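Local coordinates for protein voltage-sensor containing phosphatase (PDB 3V0D) that probably removes phosphate from membrane phosphoinositides under the control of a voltage sensor, through a PTEN-like phosphatase domain joined to a C2 domain, at residues A[32-37]-A[120-125]; A[68-73]-A[86-91]. The protein carries 1 engineered substitution. All coordinates share one frame; numbering follows the deposited sequence. Where two conformers were deposited one is given.

Interaction 1: residues A[32-37]-A[120-125]; sequences DHVIAM and HVIAIH. With PO4 (phosphate ion), chain D.
Strand 34–37 runs parallel to strand 121–125, Ile35 facing Ala123, with their axes turned 21° from each other. They are neighbours in the central sheet of a tyrosine-phosphatase-type fold, and strand 121–125 leads into the P-loop, His125 being the first residue of the HCX5R signature, whose cysteine is here an engineered serine. Ile35 bonds to both residues flanking Ala123, the parallel pattern: its N donates to Ile122 O (2.8 Å) and its O accepts from Ile124 N (2.8 Å). On one face, Val34 CG2 lies alongside Ile122 CG1 at 4.1 Å, two branched apolar chains pointing the same way, suited to a strand buried beneath Trp140 of helix 131–143. On the other face Ile35, Met37 and Ala123 pack on Phe59 of helix 52–62, and His125 follows. Ala123 CB meets Ile35 CB at 3.9 Å, and Met37 CE touches the same methyl. Met37 starts between its own N and carbonyl carbon (chi1 65°) and then runs extended, which carries CE across to His125 CD2 as well. The far nitrogen of that imidazole, NE2, is hydrogen-bonded to Tyr78. In the loop just before strand 34–37, His33 sets its ring edge against Val121 CG1, while ND1 donates a nearly straight bond (170°), in the ring plane, to phosphate O3 at 2.7 Å; Lys146 NZ binds the same ion.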
ATOM      1  N   ASP A  32      19.532  -9.691  -9.966  1.00 19.52           N
ATOM      2  CA  ASP A  32      20.528 -10.561  -9.325  1.00 20.06           C
ATOM      3  C   ASP A  32      20.734 -10.258  -7.851  1.00 19.17           C
ATOM      4  O   ASP A  32      21.222 -11.126  -7.137  1.00 20.38           O
ATOM      5  CB  ASP A  32      21.929 -10.440  -9.960  1.00 22.54           C
ATOM      6  CG  ASP A  32      22.004 -10.865 -11.398  1.00 25.51           C
ATOM      7  OD1 ASP A  32      23.066 -10.580 -11.991  1.00 30.85           O
ATOM      8  OD2 ASP A  32      21.062 -11.482 -11.928  1.00 28.52           O
ATOM      9  N   HIS A  33      20.427  -9.024  -7.411  1.00 17.96           N
ATOM     10  CA  HIS A  33      20.715  -8.639  -6.018  1.00 17.55           C
ATOM     11  C   HIS A  33      19.495  -8.228  -5.225  1.00 16.91           C
ATOM     12  O   HIS A  33      19.645  -7.804  -4.093  1.00 17.32           O
ATOM     13  CB  HIS A  33      21.803  -7.554  -5.950  1.00 18.74           C
ATOM     14  CG  HIS A  33      23.084  -7.976  -6.599  1.00 20.42           C
ATOM     15  ND1 HIS A  33      23.445  -7.570  -7.860  1.00 23.12           N
ATOM     16  CD2 HIS A  33      24.078  -8.790  -6.167  1.00 22.92           C
ATOM     17  CE1 HIS A  33      24.608  -8.109  -8.177  1.00 23.31           C
ATOM     18  NE2 HIS A  33      25.011  -8.856  -7.172  1.00 24.68           N
ATOM     19  N   VAL A  34      18.302  -8.378  -5.812  1.00 16.83           N
ATOM     20  CA  VAL A  34      17.049  -7.998  -5.161  1.00 15.93           C
ATOM     21  C   VAL A  34      16.084  -9.155  -5.284  1.00 16.07           C
ATOM     22  O   VAL A  34      15.673  -9.510  -6.393  1.00 17.06           O
ATOM     23  CB  VAL A  34      16.457  -6.706  -5.797  1.00 16.19           C
ATOM     24  CG1 VAL A  34      15.138  -6.354  -5.142  1.00 16.81           C
ATOM     25  CG2 VAL A  34      17.432  -5.551  -5.726  1.00 17.07           C
ATOM     26  N   ILE A  35      15.740  -9.736  -4.128  1.00 15.91           N
ATOM     27  CA  ILE A  35      14.886 -10.895  -4.037  1.00 16.11           C
ATOM     28  C   ILE A  35      13.534 -10.489  -3.455  1.00 15.57           C
ATOM     29  O   ILE A  35      13.483  -9.674  -2.526  1.00 15.85           O
ATOM     30  CB  ILE A  35      15.572 -11.979  -3.190  1.00 17.12           C
ATOM     31  CG1 ILE A  35      16.788 -12.547  -3.940  1.00 18.65           C
ATOM     32  CG2 ILE A  35      14.602 -13.088  -2.775  1.00 18.49           C
ATOM     33  CD1 ILE A  35      17.825 -13.155  -3.007  1.00 21.52           C
ATOM     34  N   ALA A  36      12.454 -11.061  -4.008  1.00 16.07           N
ATOM     35  CA  ALA A  36      11.121 -10.972  -3.432  1.00 16.19           C
ATOM     36  C   ALA A  36      10.696 -12.377  -3.048  1.00 16.33           C
ATOM     37  O   ALA A  36      10.883 -13.317  -3.822  1.00 18.01           O
ATOM     38  CB  ALA A  36      10.157 -10.394  -4.435  1.00 16.90           C
ATOM     39  N   MET A  37      10.103 -12.553  -1.866  1.00 15.71           N
ATOM     40  CA  MET A  37       9.720 -13.899  -1.423  1.00 16.46           C
ATOM     41  C   MET A  37       8.534 -13.818  -0.469  1.00 15.64           C
ATOM     42  O   MET A  37       8.155 -12.729  -0.006  1.00 15.65           O
ATOM     43  CB  MET A  37      10.926 -14.623  -0.801  1.00 16.60           C
ATOM     44  CG  MET A  37      11.408 -13.949   0.471  1.00 16.56           C
ATOM     45  SD  MET A  37      12.935 -14.722   1.048  1.00 16.97           S
ATOM     46  CE  MET A  37      13.159 -13.836   2.603  1.00 17.89           C
ATOM     47  N   HIS A 120      26.368  -7.546  -2.206  1.00 18.60           N
ATOM     48  CA  HIS A 120      25.292  -7.571  -1.228  1.00 17.64           C
ATOM     49  C   HIS A 120      23.947  -7.751  -1.912  1.00 17.36           C
ATOM     50  O   HIS A 120      23.707  -7.237  -3.009  1.00 17.76           O
ATOM     51  CB  HIS A 120      25.331  -6.305  -0.388  1.00 17.78           C
ATOM     52  CG  HIS A 120      26.323  -6.375   0.722  1.00 17.76           C
ATOM     53  ND1 HIS A 120      26.522  -5.341   1.607  1.00 19.13           N
ATOM     54  CD2 HIS A 120      27.179  -7.360   1.089  1.00 18.53           C
ATOM     55  CE1 HIS A 120      27.461  -5.686   2.476  1.00 20.43           C
ATOM     56  NE2 HIS A 120      27.866  -6.908   2.186  1.00 20.01           N
ATOM     57  N   VAL A 121      23.062  -8.489  -1.238  1.00 16.69           N
ATOM     58  CA  VAL A 121      21.695  -8.645  -1.697  1.00 17.07           C
ATOM     59  C   VAL A 121      20.721  -8.227  -0.608  1.00 16.00           C
ATOM     60  O   VAL A 121      21.025  -8.253   0.601  1.00 16.27           O
ATOM     61  CB  VAL A 121      21.376 -10.098  -2.182  1.00 17.97           C
ATOM     62  CG1 VAL A 121      22.412 -10.546  -3.199  1.00 19.43           C
ATOM     63  CG2 VAL A 121      21.278 -11.097  -1.046  1.00 19.76           C
ATOM     64  N   ILE A 122      19.522  -7.861  -1.065  1.00 15.98           N
ATOM     65  CA  ILE A 122      18.388  -7.630  -0.191  1.00 15.89           C
ATOM     66  C   ILE A 122      17.294  -8.591  -0.581  1.00 15.32           C
ATOM     67  O   ILE A 122      17.040  -8.829  -1.765  1.00 16.47           O
ATOM     68  CB  ILE A 122      17.903  -6.157  -0.214  1.00 15.31           C
ATOM     69  CG1 ILE A 122      17.450  -5.683  -1.598  1.00 16.69           C
ATOM     70  CG2 ILE A 122      18.989  -5.252   0.368  1.00 16.61           C
ATOM     71  CD1 ILE A 122      17.029  -4.205  -1.641  1.00 18.06           C
ATOM     72  N   ALA A 123      16.622  -9.132   0.437  1.00 15.45           N
ATOM     73  CA  ALA A 123      15.482 -10.030   0.230  1.00 15.41           C
ATOM     74  C   ALA A 123      14.306  -9.453   0.979  1.00 15.09           C
ATOM     75  O   ALA A 123      14.330  -9.374   2.218  1.00 16.42           O
ATOM     76  CB  ALA A 123      15.799 -11.451   0.685  1.00 17.06           C
ATOM     77  N   ILE A 124      13.304  -9.038   0.222  1.00 14.74           N
ATOM     78  CA  ILE A 124      12.126  -8.368   0.754  0.72 14.80           C
ATOM     79  C   ILE A 124      10.981  -9.357   0.760  1.00 14.24           C
ATOM     80  O   ILE A 124      10.722 -10.016  -0.247  1.00 15.22           O
ATOM     81  CB  ILE A 124      11.819  -7.115  -0.072  0.72 14.88           C
ATOM     82  CG1 ILE A 124      13.034  -6.157  -0.034  0.72 16.24           C
ATOM     83  CG2 ILE A 124      10.564  -6.428   0.426  0.72 15.36           C
ATOM     84  CD1 ILE A 124      13.008  -5.025  -1.026  0.72 18.35           C
ATOM     85  N   HIS A 125      10.318  -9.479   1.901  1.00 14.13           N
ATOM     86  CA  HIS A 125       9.168 -10.363   1.994  1.00 14.49           C
ATOM     87  C   HIS A 125       8.040  -9.734   2.730  1.00 14.29           C
ATOM     88  O   HIS A 125       8.209  -8.832   3.567  1.00 14.47           O
ATOM     89  CB  HIS A 125       9.511 -11.744   2.601  1.00 15.42           C
ATOM     90  CG  HIS A 125       9.616 -11.764   4.095  1.00 14.55           C
ATOM     91  ND1 HIS A 125       8.513 -11.838   4.922  1.00 15.05           N
ATOM     92  CD2 HIS A 125      10.700 -11.731   4.916  1.00 15.06           C
ATOM     93  CE1 HIS A 125       8.918 -11.834   6.187  1.00 15.18           C
ATOM     94  NE2 HIS A 125      10.238 -11.790   6.213  1.00 15.69           N
TER
HETATM   95  P   PO4 D   3      23.242  -4.791  -9.993  0.85 22.01           P
HETATM   96  O1  PO4 D   3      23.696  -3.885  -8.874  0.85 28.19           O
HETATM   97  O2  PO4 D   3      24.480  -5.533 -10.459  0.85 28.46           O
HETATM   98  O3  PO4 D   3      22.235  -5.755  -9.399  0.85 24.70           O
HETATM   99  O4  PO4 D   3      22.649  -3.983 -11.101  0.85 25.27           O

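Interaction 2: residues A[68-73]-A[86-91]; sequences RIYNLC and HVYRVM
Tyr88 lies across Arg68 and Tyr70 on one face of a pair of parallel strands, residues 68–73 and 87–91, and loses more surface to this contact than any other residue. Its ring is carried out with CG anti to the backbone N (chi1 -179°), and the edge of the Tyr70 ring comes up to it, CD2 to CD2 at 3.6 Å, with the planes inclined at 56°. Arg68, extended from CG to NE, reaches along the same face and lays its guanidinium over Tyr88 CB; its NH2 stands at the ring's edge, 3.8 Å from Tyr88 CD1. Asp109 of helix 100–115 takes both the salt bridge from Arg68 NE and the hydrogen bond of Tyr70 OH, and Lys105 meets Tyr88 OH, so these long side chains keep polar tips at the helix while their carbon parts pack.

Asn71 dominates the other face. Its backbone N donates to Tyr88 O and its O accepts from Val90 N, both at 2.9 Å. Its OD1 accepts from Cys73 N (2.9 Å), an Asx turn; Cys73 N lies 3.7 Å from Val90 O, and the regular parallel pattern is not continued here. ND2 bonds to Arg76 O, and the amide lies almost parallel to the Arg89 guanidinium, the planes 4° apart. Arg89 NH2 donates in plane to Cys73 O at 2.9 Å, and a water accepts from Arg89 NE within bonding distance of Asn71 O and Cys73 O. From strand 87–92 the chain passes through helix 100–115 to strand 121–125, across strand 67–73, a beta-alpha-beta crossover of the phosphatase fold.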
ATOM      1  N   ARG A  68      20.616  -9.184   3.503  1.00 16.02           N
ATOM      2  CA  ARG A  68      19.792  -8.481   4.479  1.00 15.77           C
ATOM      3  C   ARG A  68      18.351  -8.836   4.152  1.00 15.21           C
ATOM      4  O   ARG A  68      17.949  -8.778   2.979  1.00 15.92           O
ATOM      5  CB  ARG A  68      20.035  -6.985   4.433  1.00 16.48           C
ATOM      6  CG  ARG A  68      19.433  -6.175   5.552  1.00 17.46           C
ATOM      7  CD  ARG A  68      20.208  -4.885   5.690  1.00 18.75           C
ATOM      8  NE  ARG A  68      19.755  -4.026   6.775  1.00 18.78           N
ATOM      9  CZ  ARG A  68      19.975  -4.285   8.058  1.00 19.34           C
ATOM     10  NH1 ARG A  68      20.611  -5.399   8.406  1.00 21.04           N
ATOM     11  NH2 ARG A  68      19.549  -3.421   8.980  1.00 21.71           N
ATOM     12  N   ILE A  69      17.581  -9.183   5.179  1.00 15.06           N
ATOM     13  CA  ILE A  69      16.172  -9.583   5.034  1.00 15.10           C
ATOM     14  C   ILE A  69      15.283  -8.466   5.542  1.00 14.38           C
ATOM     15  O   ILE A  69      15.527  -7.931   6.626  1.00 15.17           O
ATOM     16  CB  ILE A  69      15.889 -10.856   5.873  1.00 15.73           C
ATOM     17  CG1 ILE A  69      16.941 -11.962   5.638  1.00 16.79           C
ATOM     18  CG2 ILE A  69      14.448 -11.348   5.633  1.00 16.37           C
ATOM     19  CD1 ILE A  69      17.028 -12.457   4.213  1.00 17.47           C
ATOM     20  N   TYR A  70      14.231  -8.157   4.781  1.00 14.27           N
ATOM     21  CA  TYR A  70      13.234  -7.175   5.195  1.00 14.23           C
ATOM     22  C   TYR A  70      11.894  -7.863   5.365  1.00 13.83           C
ATOM     23  O   TYR A  70      11.346  -8.419   4.396  1.00 14.73           O
ATOM     24  CB  TYR A  70      13.138  -6.052   4.144  1.00 14.55           C
ATOM     25  CG  TYR A  70      14.410  -5.254   4.034  1.00 14.49           C
ATOM     26  CD1 TYR A  70      15.431  -5.639   3.189  1.00 14.97           C
ATOM     27  CD2 TYR A  70      14.615  -4.133   4.845  1.00 15.06           C
ATOM     28  CE1 TYR A  70      16.623  -4.919   3.103  1.00 15.76           C
ATOM     29  CE2 TYR A  70      15.812  -3.404   4.787  1.00 15.17           C
ATOM     30  CZ  TYR A  70      16.803  -3.820   3.915  1.00 15.04           C
ATOM     31  OH  TYR A  70      17.980  -3.120   3.805  1.00 16.40           O
ATOM     32  N   ASN A  71      11.386  -7.831   6.597  1.00 13.98           N
ATOM     33  CA  ASN A  71      10.068  -8.373   6.921  1.00 13.74           C
ATOM     34  C   ASN A  71       9.090  -7.213   6.956  1.00 14.12           C
ATOM     35  O   ASN A  71       9.179  -6.360   7.846  1.00 14.48           O
ATOM     36  CB  ASN A  71      10.115  -9.086   8.278  1.00 14.26           C
ATOM     37  CG  ASN A  71       8.748  -9.519   8.740  1.00 14.22           C
ATOM     38  OD1 ASN A  71       7.767  -9.439   8.008  1.00 14.46           O
ATOM     39  ND2 ASN A  71       8.658  -9.978   9.970  1.00 16.11           N
ATOM     40  N   LEU A  72       8.167  -7.183   5.993  1.00 13.65           N
ATOM     41  CA  LEU A  72       7.223  -6.069   5.835  1.00 13.88           C
ATOM     42  C   LEU A  72       5.900  -6.309   6.562  1.00 14.38           C
ATOM     43  O   LEU A  72       4.960  -5.536   6.396  1.00 15.72           O
ATOM     44  CB  LEU A  72       6.973  -5.800   4.374  1.00 13.89           C
ATOM     45  CG  LEU A  72       8.017  -4.988   3.624  1.00 15.21           C
ATOM     46  CD1 LEU A  72       9.452  -5.351   3.943  1.00 16.55           C
ATOM     47  CD2 LEU A  72       7.724  -4.994   2.163  1.00 15.02           C
ATOM     48  N   CYS A  73       5.806  -7.365   7.371  1.00 14.30           N
ATOM     49  CA  CYS A  73       4.511  -7.710   7.981  1.00 14.34           C
ATOM     50  C   CYS A  73       4.364  -7.105   9.356  1.00 14.54           C
ATOM     51  O   CYS A  73       5.091  -7.463  10.293  1.00 15.29           O
ATOM     52  CB  CYS A  73       4.384  -9.223   8.136  1.00 15.60           C
ATOM     53  SG  CYS A  73       4.492 -10.131   6.596  1.00 16.65           S
ATOM     54  N   HIS A  86      20.194 -10.511  10.739  1.00 17.05           N
ATOM     55  CA  HIS A  86      20.247  -9.583   9.596  1.00 17.98           C
ATOM     56  C   HIS A  86      18.848  -9.305   9.055  1.00 16.83           C
ATOM     57  O   HIS A  86      18.623  -9.346   7.852  1.00 18.63           O
ATOM     58  CB  HIS A  86      21.121 -10.187   8.488  1.00 19.51           C
ATOM     59  CG  HIS A  86      22.518 -10.481   8.916  1.00 22.44           C
ATOM     60  ND1 HIS A  86      23.296  -9.563   9.581  1.00 25.47           N
ATOM     61  CD2 HIS A  86      23.274 -11.599   8.793  1.00 25.04           C
ATOM     62  CE1 HIS A  86      24.478 -10.099   9.849  1.00 26.20           C
ATOM     63  NE2 HIS A  86      24.495 -11.328   9.363  1.00 26.55           N
ATOM     64  N   VAL A  87      17.919  -9.013   9.944  1.00 16.62           N
ATOM     65  CA  VAL A  87      16.522  -8.764   9.581  1.00 16.05           C
ATOM     66  C   VAL A  87      16.150  -7.354  10.004  1.00 16.11           C
ATOM     67  O   VAL A  87      16.497  -6.922  11.091  1.00 18.50           O
ATOM     68  CB  VAL A  87      15.578  -9.788  10.242  1.00 16.33           C
ATOM     69  CG1 VAL A  87      14.121  -9.579   9.770  1.00 17.18           C
ATOM     70  CG2 VAL A  87      16.031 -11.204   9.971  1.00 17.58           C
ATOM     71  N   TYR A  88      15.431  -6.672   9.120  1.00 15.54           N
ATOM     72  CA  TYR A  88      14.909  -5.326   9.355  1.00 15.49           C
ATOM     73  C   TYR A  88      13.393  -5.389   9.184  1.00 15.03           C
ATOM     74  O   TYR A  88      12.913  -5.866   8.158  1.00 15.64           O
ATOM     75  CB  TYR A  88      15.566  -4.390   8.349  1.00 15.80           C
ATOM     76  CG  TYR A  88      15.176  -2.929   8.439  1.00 15.98           C
ATOM     77  CD1 TYR A  88      16.071  -1.998   8.960  1.00 18.26           C
ATOM     78  CD2 TYR A  88      13.966  -2.458   7.942  1.00 15.91           C
ATOM     79  CE1 TYR A  88      15.756  -0.649   8.995  1.00 19.24           C
ATOM     80  CE2 TYR A  88      13.646  -1.104   7.975  1.00 16.31           C
ATOM     81  CZ  TYR A  88      14.540  -0.213   8.499  1.00 17.48           C
ATOM     82  OH  TYR A  88      14.247   1.117   8.557  1.00 19.11           O
ATOM     83  N   ARG A  89      12.644  -4.905  10.157  1.00 15.91           N
ATOM     84  CA  ARG A  89      11.178  -4.943  10.080  1.00 15.63           C
ATOM     85  C   ARG A  89      10.599  -3.608   9.657  1.00 15.43           C
ATOM     86  O   ARG A  89      10.982  -2.548  10.158  1.00 16.82           O
ATOM     87  CB  ARG A  89      10.575  -5.344  11.451  1.00 17.60           C
ATOM     88  CG  ARG A  89      10.715  -6.848  11.815  1.00 19.59           C
ATOM     89  CD  ARG A  89       9.833  -7.310  12.954  1.00 20.80           C
ATOM     90  NE  ARG A  89       8.408  -7.360  12.585  1.00 21.22           N
ATOM     91  CZ  ARG A  89       7.427  -7.772  13.408  1.00 19.32           C
ATOM     92  NH1 ARG A  89       7.713  -8.171  14.645  1.00 19.98           N
ATOM     93  NH2 ARG A  89       6.140  -7.787  13.028  1.00 18.63           N
ATOM     94  N   VAL A  90       9.652  -3.664   8.725  1.00 15.21           N
ATOM     95  CA  VAL A  90       8.837  -2.514   8.335  1.00 16.42           C
ATOM     96  C   VAL A  90       7.394  -2.907   8.662  1.00 15.80           C
ATOM     97  O   VAL A  90       6.894  -3.900   8.127  1.00 17.35           O
ATOM     98  CB  VAL A  90       8.975  -2.168   6.813  1.00 16.88           C
ATOM     99  CG1 VAL A  90       8.307  -0.842   6.529  1.00 18.44           C
ATOM    100  CG2 VAL A  90      10.435  -2.138   6.366  1.00 18.31           C
ATOM    101  N   MET A  91       6.736  -2.169   9.552  1.00 15.29           N
ATOM    102  CA  MET A  91       5.436  -2.606  10.062  1.00 15.59           C
ATOM    103  C   MET A  91       4.330  -2.136   9.125  1.00 15.85           C
ATOM    104  O   MET A  91       3.841  -1.025   9.263  1.00 20.30           O
ATOM    105  CB  MET A  91       5.239  -2.076  11.483  1.00 16.49           C
ATOM    106  CG  MET A  91       6.308  -2.588  12.442  1.00 16.90           C
ATOM    107  SD  MET A  91       6.224  -4.360  12.766  1.00 17.48           S
ATOM    108  CE  MET A  91       4.947  -4.419  14.018  1.00 20.04           C
TER
HETATM  109  O   HOH W   1       7.623  -6.404  10.130  1.00 21.39           O

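In the fold
Both contacts join parallel strands of one sheet and meet through its middle: strand 121–125 of interaction 1 pairs with strand 67–73 of interaction 2, through backbone hydrogen bonds of Ala123 with Arg68 and Tyr70. Along the chain, interaction 2 is nested within the loop that interaction 1 closes. Interaction 1 is the buried one, with helices on both faces, and its chemistry is mainly aliphatic, polar groups gathering at its ends. Interaction 2 is only partly buried and depends more on aromatic rings, guanidinium groups, an amide and water. The two also touch through side chains: Ile124 packs on Leu72, and His125 CE1 lies 3.2 Å from Asn71 OD1.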